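PDB 5VP3: mnemiopsin 1 from Mnemiopsis leidyi, which is a light-sensitive, calcium-regulated bioluminescent photoprotein, which probably emits light when calcium binds its EF-hands. Local coordinates for residues A[133-138]-A[146-151]. Sequence-based numbering, arbitrary orientation.
With CD (cadmium ion), chain C.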
ATOM      1  N   ASP A 133      -5.773 -13.321  -0.951  1.00 24.09           N
ATOM      2  CA  ASP A 133      -5.619 -14.760  -0.924  1.00 25.44           C
ATOM      3  C   ASP A 133      -4.674 -15.187   0.186  1.00 34.59           C
ATOM      4  O   ASP A 133      -4.820 -16.261   0.751  1.00 26.63           O
ATOM      5  CB  ASP A 133      -5.121 -15.235  -2.281  1.00 28.67           C
ATOM      6  CG  ASP A 133      -6.105 -14.946  -3.385  1.00 33.21           C
ATOM      7  OD1 ASP A 133      -7.317 -14.899  -3.101  1.00 35.87           O
ATOM      8  OD2 ASP A 133      -5.657 -14.780  -4.528  1.00 40.20           O
ATOM      9  N   VAL A 134      -3.673 -14.385   0.490  1.00 26.89           N
ATOM     10  CA  VAL A 134      -2.775 -14.770   1.564  1.00 25.07           C
ATOM     11  C   VAL A 134      -3.483 -14.650   2.912  1.00 32.84           C
ATOM     12  O   VAL A 134      -3.320 -15.502   3.799  1.00 30.57           O
ATOM     13  CB  VAL A 134      -1.496 -13.919   1.462  1.00 23.56           C
ATOM     14  CG1 VAL A 134      -0.589 -14.131   2.627  1.00 23.93           C
ATOM     15  CG2 VAL A 134      -0.754 -14.287   0.201  1.00 23.39           C
ATOM     16  N   LEU A 135      -4.289 -13.604   3.083  1.00 22.91           N
ATOM     17  CA  LEU A 135      -5.038 -13.423   4.327  1.00 27.20           C
ATOM     18  C   LEU A 135      -6.060 -14.525   4.525  1.00 25.17           C
ATOM     19  O   LEU A 135      -6.400 -14.875   5.654  1.00 23.52           O
ATOM     20  CB  LEU A 135      -5.773 -12.069   4.328  1.00 25.21           C
ATOM     21  CG  LEU A 135      -5.086 -10.815   4.876  1.00 34.08           C
ATOM     22  CD1 LEU A 135      -3.837 -10.632   4.222  1.00 39.91           C
ATOM     23  CD2 LEU A 135      -5.960  -9.634   4.568  1.00 40.86           C
ATOM     24  N   ASP A 136      -6.625 -15.013   3.443  1.00 23.93           N
ATOM     25  CA  ASP A 136      -7.692 -15.975   3.527  1.00 32.90           C
ATOM     26  C   ASP A 136      -7.118 -17.317   3.906  1.00 33.59           C
ATOM     27  O   ASP A 136      -7.132 -18.210   3.089  1.00 27.67           O
ATOM     28  CB  ASP A 136      -8.409 -16.083   2.193  1.00 29.52           C
ATOM     29  CG  ASP A 136      -9.452 -17.179   2.185  1.00 33.09           C
ATOM     30  OD1 ASP A 136      -9.879 -17.604   3.280  1.00 32.34           O
ATOM     31  OD2 ASP A 136      -9.832 -17.627   1.074  1.00 33.83           O
ATOM     32  N   ASP A 137      -6.641 -17.487   5.127  1.00 33.06           N
ATOM     33  CA  ASP A 137      -6.025 -18.749   5.527  1.00 31.61           C
ATOM     34  C   ASP A 137      -7.046 -19.871   5.657  1.00 39.56           C
ATOM     35  O   ASP A 137      -6.643 -21.038   5.615  1.00 42.32           O
ATOM     36  CB  ASP A 137      -5.310 -18.531   6.856  1.00 26.68           C
ATOM     37  CG  ASP A 137      -4.053 -19.396   7.036  1.00 32.54           C
ATOM     38  OD1 ASP A 137      -3.503 -19.961   6.053  1.00 32.36           O
ATOM     39  OD2 ASP A 137      -3.622 -19.460   8.213  1.00 32.96           O
ATOM     40  N   ASP A 138      -8.343 -19.513   5.807  1.00 45.28           N
ATOM     41  CA  ASP A 138      -9.494 -20.439   5.814  1.00 45.57           C
ATOM     42  C   ASP A 138      -9.579 -21.268   4.557  1.00 42.32           C
ATOM     43  O   ASP A 138     -10.151 -22.360   4.570  1.00 35.15           O
ATOM     44  CB  ASP A 138     -10.842 -19.661   5.875  1.00 33.08           C
ATOM     45  CG  ASP A 138     -11.255 -19.300   7.263  1.00 33.16           C
ATOM     46  OD1 ASP A 138     -10.567 -19.680   8.235  1.00 59.86           O
ATOM     47  OD2 ASP A 138     -12.276 -18.630   7.385  1.00 46.65           O
ATOM     48  N   GLU A 146     -10.816 -12.411  12.021  1.00 27.24           N
ATOM     49  CA  GLU A 146      -9.568 -13.013  12.517  1.00 30.19           C
ATOM     50  C   GLU A 146      -8.499 -12.986  11.432  1.00 32.03           C
ATOM     51  O   GLU A 146      -7.342 -12.634  11.688  1.00 29.34           O
ATOM     52  CB  GLU A 146      -9.804 -14.451  12.998  1.00 28.15           C
ATOM     53  CG  GLU A 146     -10.498 -14.599  14.357  1.00 41.34           C
ATOM     54  CD  GLU A 146      -9.806 -13.861  15.504  1.00 44.66           C
ATOM     55  OE1 GLU A 146      -8.585 -13.624  15.435  1.00 43.67           O
ATOM     56  OE2 GLU A 146     -10.493 -13.504  16.482  1.00 50.78           O
ATOM     57  N   GLU A 147      -8.879 -13.302  10.191  1.00 32.45           N
ATOM     58  CA  GLU A 147      -7.907 -13.165   9.111  1.00 27.74           C
ATOM     59  C   GLU A 147      -7.383 -11.741   9.009  1.00 30.79           C
ATOM     60  O   GLU A 147      -6.194 -11.546   8.724  1.00 28.64           O
ATOM     61  CB  GLU A 147      -8.521 -13.687   7.808  1.00 28.45           C
ATOM     62  CG  GLU A 147      -8.656 -15.220   7.877  1.00 23.07           C
ATOM     63  CD  GLU A 147      -9.447 -15.846   6.726  1.00 31.37           C
ATOM     64  OE1 GLU A 147      -9.304 -17.049   6.468  1.00 29.05           O
ATOM     65  OE2 GLU A 147     -10.240 -15.162   6.081  1.00 27.39           O
ATOM     66  N   LEU A 148      -8.211 -10.727   9.294  1.00 27.35           N
ATOM     67  CA  LEU A 148      -7.702  -9.357   9.172  1.00 27.07           C
ATOM     68  C   LEU A 148      -6.825  -8.987  10.366  1.00 26.07           C
ATOM     69  O   LEU A 148      -5.835  -8.264  10.209  1.00 32.53           O
ATOM     70  CB  LEU A 148      -8.839  -8.344   9.037  1.00 26.36           C
ATOM     71  CG  LEU A 148      -8.377  -6.901   8.835  1.00 30.96           C
ATOM     72  CD1 LEU A 148      -7.712  -6.728   7.431  1.00 36.08           C
ATOM     73  CD2 LEU A 148      -9.524  -5.920   9.036  1.00 36.79           C
ATOM     74  N   LYS A 149      -7.181  -9.479  11.556  1.00 30.97           N
ATOM     75  CA  LYS A 149      -6.345  -9.297  12.737  1.00 36.11           C
ATOM     76  C   LYS A 149      -4.935  -9.843  12.501  1.00 26.34           C
ATOM     77  O   LYS A 149      -3.942  -9.236  12.915  1.00 37.23           O
ATOM     78  CB  LYS A 149      -6.987  -9.995  13.948  1.00 37.30           C
ATOM     79  CG  LYS A 149      -8.211  -9.282  14.566  1.00 42.97           C
ATOM     80  CD  LYS A 149      -9.018 -10.234  15.480  1.00 46.59           C
ATOM     81  CE  LYS A 149      -8.473 -10.310  16.904  1.00 48.58           C
ATOM     82  NZ  LYS A 149      -9.232 -11.302  17.713  1.00 59.69           N
ATOM     83  N   THR A 150      -4.829 -11.016  11.897  1.00 32.24           N
ATOM     84  CA  THR A 150      -3.508 -11.530  11.591  1.00 34.74           C
ATOM     85  C   THR A 150      -2.715 -10.510  10.811  1.00 31.42           C
ATOM     86  O   THR A 150      -1.546 -10.268  11.114  1.00 36.46           O
ATOM     87  CB  THR A 150      -3.641 -12.833  10.840  1.00 34.29           C
ATOM     88  OG1 THR A 150      -4.363 -13.734  11.690  1.00 31.91           O
ATOM     89  CG2 THR A 150      -2.280 -13.399  10.504  1.00 34.03           C
ATOM     90  N   MET A 151      -3.356  -9.850   9.840  1.00 36.83           N
ATOM     91  CA  MET A 151      -2.658  -8.822   9.083  1.00 33.52           C
ATOM     92  C   MET A 151      -2.216  -7.674   9.976  1.00 36.79           C
ATOM     93  O   MET A 151      -1.160  -7.061   9.746  1.00 34.55           O
ATOM     94  CB  MET A 151      -3.541  -8.279   7.961  1.00 38.36           C
ATOM     95  CG  MET A 151      -2.741  -7.389   7.013  1.00 36.25           C
ATOM     96  SD  MET A 151      -3.669  -6.499   5.736  1.00 38.85           S
ATOM     97  CE  MET A 151      -4.219  -5.077   6.623  1.00 46.83           C
TER
HETATM   98 CD    CD C 302     -11.182 -16.794   4.925  1.00 28.54          CD
HETATM   99  O   HOH W   1      -4.756 -14.072   7.843  1.00 31.03           O
HETATM  100  O   HOH W   2     -13.189 -16.742   6.733  1.00 25.09           O
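E147 reaches from the start of helix 145-154 to the exit of helix 123-135. E147 CB and CG each lie 3.2 Å from L135 O, the carbonyl at the helix end, and E147 CD is still near that oxygen before the carboxylate turns to the metal. With CG anti to the carbonyl carbon (chi1 -71°) and the chain extended beyond CG, the carboxylate is delivered to the cadmium ion. Both of its oxygens bind, a bidentate grip: E147 OE2 lies 2.2 Å from the cadmium ion. E147 OE1 is slightly farther from the cadmium ion, at 2.4 Å. OE1 also accepts the N-H of D138, whose N stands 2.7 Å from E147 OE1 with an angle of 161° at the hydrogen, nearly along the C-O axis.

Such a bidentate glutamate, twelfth in a loop opened by an aspartate, is the signature of an EF-hand, here occupied by cadmium, probably in the place of calcium. D136 is that first ligand: its OD1 lies 2.2 Å from the cadmium ion, while OD2 is held by G141 N. The side chains of D136 and E147 run alongside each other with their carboxylate planes turned 69° apart, and D140 and the T142 carbonyl add further ligands.

Away from the ion, water 1 donates to both L135 O and E147 O, tying the two helices by their backbones. On the helix side, L135 CD2 lies 4.1 Å from M151 SD, with M63 of helix 53-66 also touching L135.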